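Local coordinates for protein SCO1 homolog 1, mitochondrial (Arabidopsis thaliana, PDB 6N5U) that binds copper(I) as a Sco-like mitochondrial metallochaperone and is thought to take part in inserting copper into cytochrome c oxidase, here represented by its thioredoxin-fold domain, at residues 10-15 with 23-28; 34-39 with 44-49; 38-43 with 86-91. All coordinates share one frame; numbering follows the deposited sequence.

Contact 1. Residues 10-15 with 23-28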
loop_
_atom_site.group_PDB
_atom_site.type_symbol
_atom_site.label_atom_id
_atom_site.label_comp_id
_atom_site.label_asym_id
_atom_site.label_seq_id
_atom_site.Cartn_x
_atom_site.Cartn_y
_atom_site.Cartn_z
ATOM N N GLY A 10 1.642 -6.969 -11.336
ATOM C CA GLY A 10 1.108 -7.668 -10.182
ATOM C C GLY A 10 1.122 -9.164 -10.397
ATOM O O GLY A 10 1.603 -9.655 -11.426
ATOM N N GLY A 11 0.598 -9.880 -9.420
ATOM C CA GLY A 11 0.520 -11.328 -9.452
ATOM C C GLY A 11 0.425 -11.928 -8.072
ATOM O O GLY A 11 0.527 -11.203 -7.078
ATOM N N PRO A 12 0.277 -13.272 -7.996
ATOM C CA PRO A 12 0.172 -13.944 -6.683
ATOM C C PRO A 12 1.239 -13.630 -5.638
ATOM O O PRO A 12 2.421 -13.448 -5.951
ATOM C CB PRO A 12 0.211 -15.429 -7.046
ATOM C CG PRO A 12 -0.331 -15.484 -8.431
ATOM C CD PRO A 12 0.165 -14.247 -9.102
ATOM N N PHE A 13 0.794 -13.587 -4.383
ATOM C CA PHE A 13 1.637 -13.370 -3.215
ATOM C C PHE A 13 1.079 -14.154 -2.033
ATOM O O PHE A 13 -0.104 -14.491 -2.030
ATOM C CB PHE A 13 1.741 -11.870 -2.867
ATOM C CG PHE A 13 0.459 -11.151 -2.511
ATOM C CD1 PHE A 13 -0.082 -11.248 -1.232
ATOM C CD2 PHE A 13 -0.166 -10.314 -3.430
ATOM C CE1 PHE A 13 -1.256 -10.573 -0.900
ATOM C CE2 PHE A 13 -1.332 -9.618 -3.087
ATOM C CZ PHE A 13 -1.868 -9.755 -1.824
ATOM N N SER A 14 1.931 -14.442 -1.038
ATOM C CA SER A 14 1.540 -15.078 0.210
ATOM C C SER A 14 2.204 -14.249 1.296
ATOM O O SER A 14 3.410 -14.350 1.505
ATOM C CB SER A 14 1.963 -16.543 0.266
ATOM O OG SER A 14 1.260 -17.210 1.304
ATOM N N LEU A 15 1.433 -13.348 1.906
ATOM C CA LEU A 15 1.923 -12.424 2.924
ATOM C C LEU A 15 1.186 -12.624 4.254
ATOM O O LEU A 15 0.264 -13.442 4.328
ATOM C CB LEU A 15 1.789 -10.961 2.416
ATOM C CG LEU A 15 2.667 -10.556 1.213
ATOM C CD1 LEU A 15 2.243 -9.237 0.648
ATOM C CD2 LEU A 15 4.115 -10.454 1.597
ATOM N N VAL A 23 -2.413 -14.235 4.291
ATOM C CA VAL A 23 -3.279 -13.825 3.189
ATOM C C VAL A 23 -2.612 -14.028 1.816
ATOM O O VAL A 23 -1.391 -14.183 1.721
ATOM C CB VAL A 23 -3.779 -12.358 3.360
ATOM C CG1 VAL A 23 -4.674 -12.195 4.587
ATOM C CG2 VAL A 23 -2.614 -11.379 3.397
ATOM N N THR A 24 -3.442 -14.024 0.761
ATOM C CA THR A 24 -3.048 -14.045 -0.642
ATOM C C THR A 24 -3.813 -12.897 -1.314
ATOM O O THR A 24 -4.555 -12.176 -0.640
ATOM C CB THR A 24 -3.266 -15.426 -1.319
ATOM O OG1 THR A 24 -4.647 -15.786 -1.310
ATOM C CG2 THR A 24 -2.422 -16.525 -0.714
ATOM N N GLU A 25 -3.628 -12.726 -2.627
ATOM C CA GLU A 25 -4.298 -11.728 -3.470
ATOM C C GLU A 25 -5.812 -11.942 -3.442
ATOM O O GLU A 25 -6.574 -10.988 -3.598
ATOM C CB GLU A 25 -3.726 -11.769 -4.914
ATOM C CG GLU A 25 -3.966 -13.049 -5.717
ATOM C CD GLU A 25 -3.181 -14.304 -5.383
ATOM O OE1 GLU A 25 -2.268 -14.237 -4.529
ATOM O OE2 GLU A 25 -3.473 -15.359 -5.995
ATOM N N LYS A 26 -6.229 -13.198 -3.186
ATOM C CA LYS A 26 -7.620 -13.629 -3.105
ATOM C C LYS A 26 -8.348 -13.072 -1.882
ATOM O O LYS A 26 -9.570 -12.932 -1.919
ATOM C CB LYS A 26 -7.718 -15.160 -3.189
ATOM C CG LYS A 26 -7.204 -15.702 -4.518
ATOM C CD LYS A 26 -7.405 -17.193 -4.662
ATOM C CE LYS A 26 -7.213 -17.621 -6.101
ATOM N NZ LYS A 26 -7.453 -19.075 -6.291
ATOM N N ASN A 27 -7.597 -12.713 -0.820
ATOM C CA ASN A 27 -8.138 -12.135 0.416
ATOM C C ASN A 27 -8.496 -10.659 0.248
ATOM O O ASN A 27 -9.208 -10.090 1.088
ATOM C CB ASN A 27 -7.133 -12.297 1.543
ATOM C CG ASN A 27 -7.110 -13.664 2.161
ATOM O OD1 ASN A 27 -7.364 -13.799 3.350
ATOM N ND2 ASN A 27 -6.786 -14.708 1.397
ATOM N N LEU A 28 -7.985 -10.041 -0.830
ATOM C CA LEU A 28 -8.176 -8.632 -1.170
ATOM C C LEU A 28 -9.291 -8.456 -2.195
ATOM O O LEU A 28 -9.767 -7.338 -2.387
ATOM C CB LEU A 28 -6.852 -8.053 -1.701
ATOM C CG LEU A 28 -5.805 -7.526 -0.688
ATOM C CD1 LEU A 28 -5.357 -8.600 0.305
ATOM C CD2 LEU A 28 -4.561 -7.018 -1.424
#
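Leu15 and Val23 form an antiparallel hydrogen-bonded pair: Val23 N reaches Leu15 O at 2.8 Å, and Leu15 N returns a bond to Val23 O at 3.0 Å. Next to this pair, CA-H...O contacts join the chains, Thr24 CA lying 3.3 Å from Phe13 O, and from Glu25 the chain turns into a short 3-10 segment. The N-H of Phe13 is taken up by a side chain: Glu25 OE1 accepts it at 3.1 Å in a fairly straight bond (162° at the hydrogen), the donor standing above the carboxylate plane. Two bends bring the carboxylate there: CG lies between the backbone N and the carbonyl carbon (chi1 65°), and the chain folds again at chi2 (-74°), which also sets the carboxylate against Pro12 CA and CB.

The Phe13 ring slips beneath the start of the 3-10 turn. Glu25 N lies over one face, displaced toward the rim, and Glu25 CB comes within 3.7 Å of Phe13 CE2. At the ring edge Leu28 CD2 meets Phe13 CZ at 3.9 Å. Leu99, Val109 and Met142 also touch this ring, while Val23 and Leu15 pack on Leu99; Phe13, Leu15 and Val23 are all buried. An alanine in place of Phe13 would probably leave Leu28 CD2 and the backbone of Glu25 without the ring they rest on, opening a gap beneath the turn.

Strands 14-17 and 22-24 make up a beta hairpin at the margin of the central mixed sheet, where strand 14-17 runs antiparallel to strand 97-100. The hairpin thus extends the sheet of this Sco-family thioredoxin fold at a place away from the copper site.

Contact 2. Residues 34-39 with 44-49. With CU1 (copper (I) ion), chain D.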
loop_
_atom_site.group_PDB
_atom_site.type_symbol
_atom_site.label_atom_id
_atom_site.label_comp_id
_atom_site.label_asym_id
_atom_site.label_seq_id
_atom_site.Cartn_x
_atom_site.Cartn_y
_atom_site.Cartn_z
ATOM N N ILE A 34 -6.258 -0.063 -3.173
ATOM C CA ILE A 34 -5.109 0.787 -3.511
ATOM C C ILE A 34 -3.924 0.274 -2.717
ATOM O O ILE A 34 -3.982 0.300 -1.496
ATOM C CB ILE A 34 -5.326 2.327 -3.341
ATOM C CG1 ILE A 34 -6.515 2.836 -4.192
ATOM C CG2 ILE A 34 -4.036 3.088 -3.701
ATOM C CD1 ILE A 34 -7.030 4.244 -3.854
ATOM N N LEU A 35 -2.859 -0.213 -3.396
ATOM C CA LEU A 35 -1.668 -0.772 -2.725
ATOM C C LEU A 35 -0.537 0.252 -2.690
ATOM O O LEU A 35 -0.213 0.820 -3.727
ATOM C CB LEU A 35 -1.153 -2.057 -3.404
ATOM C CG LEU A 35 -2.124 -3.155 -3.818
ATOM C CD1 LEU A 35 -1.477 -4.042 -4.857
ATOM C CD2 LEU A 35 -2.499 -4.042 -2.659
ATOM N N TYR A 36 0.040 0.501 -1.507
ATOM C CA TYR A 36 1.141 1.441 -1.310
ATOM C C TYR A 36 2.273 0.663 -0.673
ATOM O O TYR A 36 2.076 -0.009 0.347
ATOM C CB TYR A 36 0.743 2.689 -0.447
ATOM C CG TYR A 36 1.914 3.600 -0.121
ATOM C CD1 TYR A 36 2.425 4.478 -1.074
ATOM C CD2 TYR A 36 2.568 3.520 1.108
ATOM C CE1 TYR A 36 3.571 5.239 -0.823
ATOM C CE2 TYR A 36 3.714 4.277 1.372
ATOM C CZ TYR A 36 4.205 5.146 0.408
ATOM O OH TYR A 36 5.325 5.908 0.655
ATOM N N PHE A 37 3.452 0.731 -1.278
ATOM C CA PHE A 37 4.621 0.025 -0.744
ATOM C C PHE A 37 5.419 1.042 0.067
ATOM O O PHE A 37 5.692 2.149 -0.427
ATOM C CB PHE A 37 5.451 -0.589 -1.891
ATOM C CG PHE A 37 4.827 -1.796 -2.577
ATOM C CD1 PHE A 37 3.765 -1.645 -3.466
ATOM C CD2 PHE A 37 5.325 -3.081 -2.354
ATOM C CE1 PHE A 37 3.176 -2.750 -4.075
ATOM C CE2 PHE A 37 4.738 -4.191 -2.974
ATOM C CZ PHE A 37 3.658 -4.013 -3.822
ATOM N N GLY A 38 5.709 0.689 1.311
ATOM C CA GLY A 38 6.432 1.566 2.221
ATOM C C GLY A 38 7.158 0.836 3.325
ATOM O O GLY A 38 7.333 -0.376 3.240
ATOM N N PHE A 39 7.609 1.585 4.356
ATOM C CA PHE A 39 8.313 1.096 5.557
ATOM C C PHE A 39 7.991 1.992 6.777
ATOM O O PHE A 39 8.026 3.213 6.653
ATOM C CB PHE A 39 9.821 0.886 5.317
ATOM C CG PHE A 39 10.760 2.071 5.301
ATOM C CD1 PHE A 39 10.906 2.848 4.158
ATOM C CD2 PHE A 39 11.615 2.315 6.375
ATOM C CE1 PHE A 39 11.802 3.923 4.136
ATOM C CE2 PHE A 39 12.524 3.379 6.345
ATOM C CZ PHE A 39 12.604 4.181 5.231
ATOM N N ASP A 44 9.457 10.934 6.329
ATOM C CA ASP A 44 8.476 11.877 5.784
ATOM C C ASP A 44 7.609 11.342 4.651
ATOM O O ASP A 44 6.398 11.517 4.681
ATOM C CB ASP A 44 9.160 13.184 5.328
ATOM C CG ASP A 44 10.170 13.771 6.295
ATOM O OD1 ASP A 44 9.785 14.076 7.445
ATOM O OD2 ASP A 44 11.347 13.931 5.895
ATOM N N ILE A 45 8.233 10.744 3.630
ATOM C CA ILE A 45 7.579 10.237 2.418
ATOM C C ILE A 45 6.348 9.354 2.709
ATOM O O ILE A 45 5.255 9.760 2.318
ATOM C CB ILE A 45 8.599 9.523 1.477
ATOM C CG1 ILE A 45 9.810 10.437 1.102
ATOM C CG2 ILE A 45 7.927 8.917 0.239
ATOM C CD1 ILE A 45 9.515 11.831 0.377
ATOM N N CYS A 46 6.530 8.165 3.365
ATOM C CA CYS A 46 5.445 7.223 3.692
ATOM C C CYS A 46 4.355 7.868 4.551
ATOM O O CYS A 46 3.209 7.817 4.098
ATOM C CB CYS A 46 5.957 5.919 4.305
ATOM S SG CYS A 46 6.988 4.912 3.196
ATOM N N PRO A 47 4.643 8.532 5.724
ATOM C CA PRO A 47 3.556 9.187 6.474
ATOM C C PRO A 47 2.720 10.144 5.601
ATOM O O PRO A 47 1.490 10.076 5.665
ATOM C CB PRO A 47 4.296 9.915 7.602
ATOM C CG PRO A 47 5.500 9.121 7.823
ATOM C CD PRO A 47 5.930 8.697 6.444
ATOM N N ASP A 48 3.372 10.956 4.722
ATOM C CA ASP A 48 2.672 11.893 3.836
ATOM C C ASP A 48 1.761 11.205 2.829
ATOM O O ASP A 48 0.609 11.604 2.670
ATOM C CB ASP A 48 3.644 12.841 3.111
ATOM C CG ASP A 48 4.417 13.793 4.001
ATOM O OD1 ASP A 48 4.001 13.998 5.167
ATOM O OD2 ASP A 48 5.444 14.332 3.536
ATOM N N GLU A 49 2.299 10.204 2.123
ATOM C CA GLU A 49 1.614 9.412 1.105
ATOM C C GLU A 49 0.409 8.678 1.656
ATOM O O GLU A 49 -0.638 8.651 1.004
ATOM C CB GLU A 49 2.597 8.435 0.468
ATOM C CG GLU A 49 3.673 9.147 -0.334
ATOM C CD GLU A 49 3.156 9.966 -1.497
ATOM O OE1 GLU A 49 2.774 9.348 -2.516
ATOM O OE2 GLU A 49 3.110 11.215 -1.384
HETATM CU CU CU1 D . 9.136 5.696 2.569
#
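The copper site of this Sco protein lies where strand 32-38 gives way, through a short loop, to helix 45-64, the first half of a beta-alpha-beta unit in the thioredoxin fold. Cys46, in the first turn of the helix, binds copper(I) through SG at 2.4 Å; Cys42 and His131 complete the site. The short strand and helix segments run nearly antiparallel, with their axes 9.3 Å apart at closest approach.

Facing the helix, Tyr36 extends with CG anti to its backbone N (chi1 174°), which carries the phenol to the helix start. Its OH is 3.2 Å from Cys46 SG, and the sulfur sits at the ring edge, near the ring plane. On the CE1 side of the same ring the aliphatic part of Glu49 crosses at about a right angle, Glu49 CB lying 3.6 Å from Tyr36 CE1. The carboxylate of Glu49 turns to salt bridges with Lys150 and Lys52.

Backbone contacts come from the strand end. Phe39 N donates a hydrogen bond of 3.6 Å to Cys46 SG (158° at the hydrogen), a usual length for a sulfur acceptor. Gly38, with no side chain, lets the strand end come close to the same sulfur, its CA 3.5 Å from Cys46 SG. The Phe39 ring lies obliquely to Cys46 SG and borders the metal, with its CE1 3.6 Å from the copper.

Cys46 SG is thus both metal ligand and hydrogen-bond acceptor. The N-H of Phe39 and the nearby positive end of helix 45-64 would be expected to stabilise negative charge on a thiolate bound to copper(I).

Contact 3. Residues 38-43 with 86-91. With CU1 (copper (I) ion), chain D.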
loop_
_atom_site.group_PDB
_atom_site.type_symbol
_atom_site.label_atom_id
_atom_site.label_comp_id
_atom_site.label_asym_id
_atom_site.label_seq_id
_atom_site.Cartn_x
_atom_site.Cartn_y
_atom_site.Cartn_z
ATOM N N GLY A 38 5.709 0.689 1.311
ATOM C CA GLY A 38 6.432 1.566 2.221
ATOM C C GLY A 38 7.158 0.836 3.325
ATOM O O GLY A 38 7.333 -0.376 3.240
ATOM N N PHE A 39 7.609 1.585 4.356
ATOM C CA PHE A 39 8.313 1.096 5.557
ATOM C C PHE A 39 7.991 1.992 6.777
ATOM O O PHE A 39 8.026 3.213 6.653
ATOM C CB PHE A 39 9.821 0.886 5.317
ATOM C CG PHE A 39 10.760 2.071 5.301
ATOM C CD1 PHE A 39 10.906 2.848 4.158
ATOM C CD2 PHE A 39 11.615 2.315 6.375
ATOM C CE1 PHE A 39 11.802 3.923 4.136
ATOM C CE2 PHE A 39 12.524 3.379 6.345
ATOM C CZ PHE A 39 12.604 4.181 5.231
ATOM N N THR A 40 7.613 1.387 7.927
ATOM C CA THR A 40 7.157 2.111 9.122
ATOM C C THR A 40 8.177 3.118 9.669
ATOM O O THR A 40 7.764 4.102 10.255
ATOM C CB THR A 40 6.649 1.158 10.241
ATOM O OG1 THR A 40 7.743 0.556 10.922
ATOM C CG2 THR A 40 5.673 0.098 9.734
ATOM N N HIS A 41 9.466 2.921 9.445
ATOM C CA HIS A 41 10.485 3.836 9.968
ATOM C C HIS A 41 10.822 4.998 9.020
ATOM O O HIS A 41 11.801 5.714 9.261
ATOM C CB HIS A 41 11.753 3.056 10.391
ATOM C CG HIS A 41 11.545 2.202 11.605
ATOM N ND1 HIS A 41 10.893 0.985 11.511
ATOM C CD2 HIS A 41 11.854 2.426 12.901
ATOM C CE1 HIS A 41 10.834 0.504 12.743
ATOM N NE2 HIS A 41 11.402 1.325 13.610
ATOM N N CYS A 42 9.998 5.210 7.973
ATOM C CA CYS A 42 10.169 6.272 6.990
ATOM C C CYS A 42 9.872 7.618 7.613
ATOM O O CYS A 42 8.776 7.819 8.159
ATOM C CB CYS A 42 9.317 6.021 5.753
ATOM S SG CYS A 42 9.739 7.061 4.321
ATOM N N PRO A 43 10.853 8.546 7.540
ATOM C CA PRO A 43 10.697 9.851 8.205
ATOM C C PRO A 43 9.608 10.792 7.673
ATOM O O PRO A 43 8.933 11.421 8.497
ATOM C CB PRO A 43 12.084 10.490 8.062
ATOM C CG PRO A 43 13.018 9.353 7.791
ATOM C CD PRO A 43 12.210 8.396 6.976
ATOM N N HIS A 86 0.861 -3.367 12.468
ATOM C CA HIS A 86 -0.464 -3.191 13.062
ATOM C C HIS A 86 -0.591 -1.838 13.763
ATOM O O HIS A 86 -1.540 -1.104 13.494
ATOM C CB HIS A 86 -0.787 -4.326 14.051
ATOM C CG HIS A 86 -2.173 -4.243 14.599
ATOM N ND1 HIS A 86 -3.254 -4.738 13.893
ATOM C CD2 HIS A 86 -2.615 -3.668 15.740
ATOM C CE1 HIS A 86 -4.314 -4.482 14.642
ATOM N NE2 HIS A 86 -3.980 -3.839 15.765
ATOM N N GLU A 87 0.366 -1.518 14.651
ATOM C CA GLU A 87 0.409 -0.274 15.405
ATOM C C GLU A 87 0.523 0.948 14.491
ATOM O O GLU A 87 -0.142 1.958 14.722
ATOM C CB GLU A 87 1.545 -0.321 16.450
ATOM C CG GLU A 87 1.160 -1.059 17.731
ATOM C CD GLU A 87 2.275 -1.366 18.718
ATOM O OE1 GLU A 87 3.456 -1.416 18.302
ATOM O OE2 GLU A 87 1.964 -1.581 19.912
ATOM N N TYR A 88 1.312 0.823 13.421
ATOM C CA TYR A 88 1.545 1.880 12.439
ATOM C C TYR A 88 0.319 2.190 11.604
ATOM O O TYR A 88 -0.053 3.357 11.528
ATOM C CB TYR A 88 2.735 1.502 11.546
ATOM C CG TYR A 88 3.213 2.581 10.597
ATOM C CD1 TYR A 88 3.928 3.684 11.065
ATOM C CD2 TYR A 88 3.020 2.463 9.221
ATOM C CE1 TYR A 88 4.414 4.655 10.191
ATOM C CE2 TYR A 88 3.490 3.435 8.339
ATOM C CZ TYR A 88 4.196 4.526 8.826
ATOM O OH TYR A 88 4.658 5.495 7.962
ATOM N N VAL A 89 -0.314 1.154 10.990
ATOM C CA VAL A 89 -1.457 1.290 10.065
ATOM C C VAL A 89 -2.679 1.903 10.744
ATOM O O VAL A 89 -3.337 2.758 10.142
ATOM C CB VAL A 89 -1.831 0.005 9.251
ATOM C CG1 VAL A 89 -0.707 -0.418 8.312
ATOM C CG2 VAL A 89 -2.283 -1.160 10.132
ATOM N N LYS A 90 -2.939 1.519 12.006
ATOM C CA LYS A 90 -4.070 2.008 12.798
ATOM C C LYS A 90 -4.077 3.535 12.965
ATOM O O LYS A 90 -5.143 4.117 13.211
ATOM C CB LYS A 90 -4.089 1.320 14.177
ATOM C CG LYS A 90 -4.707 -0.081 14.200
ATOM C CD LYS A 90 -6.179 -0.184 13.762
ATOM C CE LYS A 90 -6.715 -1.581 13.974
ATOM N NZ LYS A 90 -7.108 -1.818 15.394
ATOM N N GLU A 91 -2.886 4.174 12.828
ATOM C CA GLU A 91 -2.655 5.624 12.985
ATOM C C GLU A 91 -3.208 6.490 11.858
ATOM O O GLU A 91 -3.495 7.662 12.092
ATOM C CB GLU A 91 -1.144 5.926 13.093
ATOM C CG GLU A 91 -0.400 5.321 14.279
ATOM C CD GLU A 91 1.098 5.579 14.294
ATOM O OE1 GLU A 91 1.585 6.358 13.441
ATOM O OE2 GLU A 91 1.786 4.999 15.164
HETATM CU CU CU1 D . 9.136 5.696 2.569
#
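The Tyr88 ring lies with one face against Thr40. Thr40 CA stands over the ring centre, 3.8 Å from the centroid and only 9° off the normal, a CH-pi contact. Thr40 CG2 covers the same face nearer the CB end, 3.6 Å from Tyr88 CD2, and Thr40 O reaches Tyr88 CE1 at 3.4 Å. The two side chains slide past each other in opposite directions. Phe92 meets the Tyr88 ring edge-to-face, and Phe72 packs on it with the planes inclined. Nearer the metal, Cys42 CB lies over a face of the Phe39 ring, offset toward the rim.

With CG anti to the backbone N (chi1 -172°), Tyr88 reaches from helix 82-89 to the type I beta turn from Phe39 to Cys42, which is closed by Cys42 N bonding to Phe39 O at 3.1 Å. Cys42 SG, at the end of that turn, binds copper(I) at 2.3 Å.

Thr40 is thus met by the Tyr88 face through CH-pi and apolar contact, while its OG1 bonds to Asp80 and Gln84. This combination is consistent with a well-defined turn just before the copper ligand Cys42.

How the contacts relate
Contacts 2 and 3 lie together at the copper end of the thioredoxin fold, their centres about 8 Å apart. They share Gly38 and Phe39 and both touch the metal, contact 2 supplying Cys46 and contact 3 Cys42; the two also meet where Pro47 CG packs on Tyr88 OH at 3.7 Å. Contact 1 comes earlier in the chain, closing before the other two open, and its centre is about 19 to 20 Å from theirs. It reaches the same mixed sheet as contact 2 through the hairpin, and touches contact 2 where Leu28 packs on Leu35. This leucine contact joins the segment after the outer hairpin to the strand that leads into the metal-binding loop.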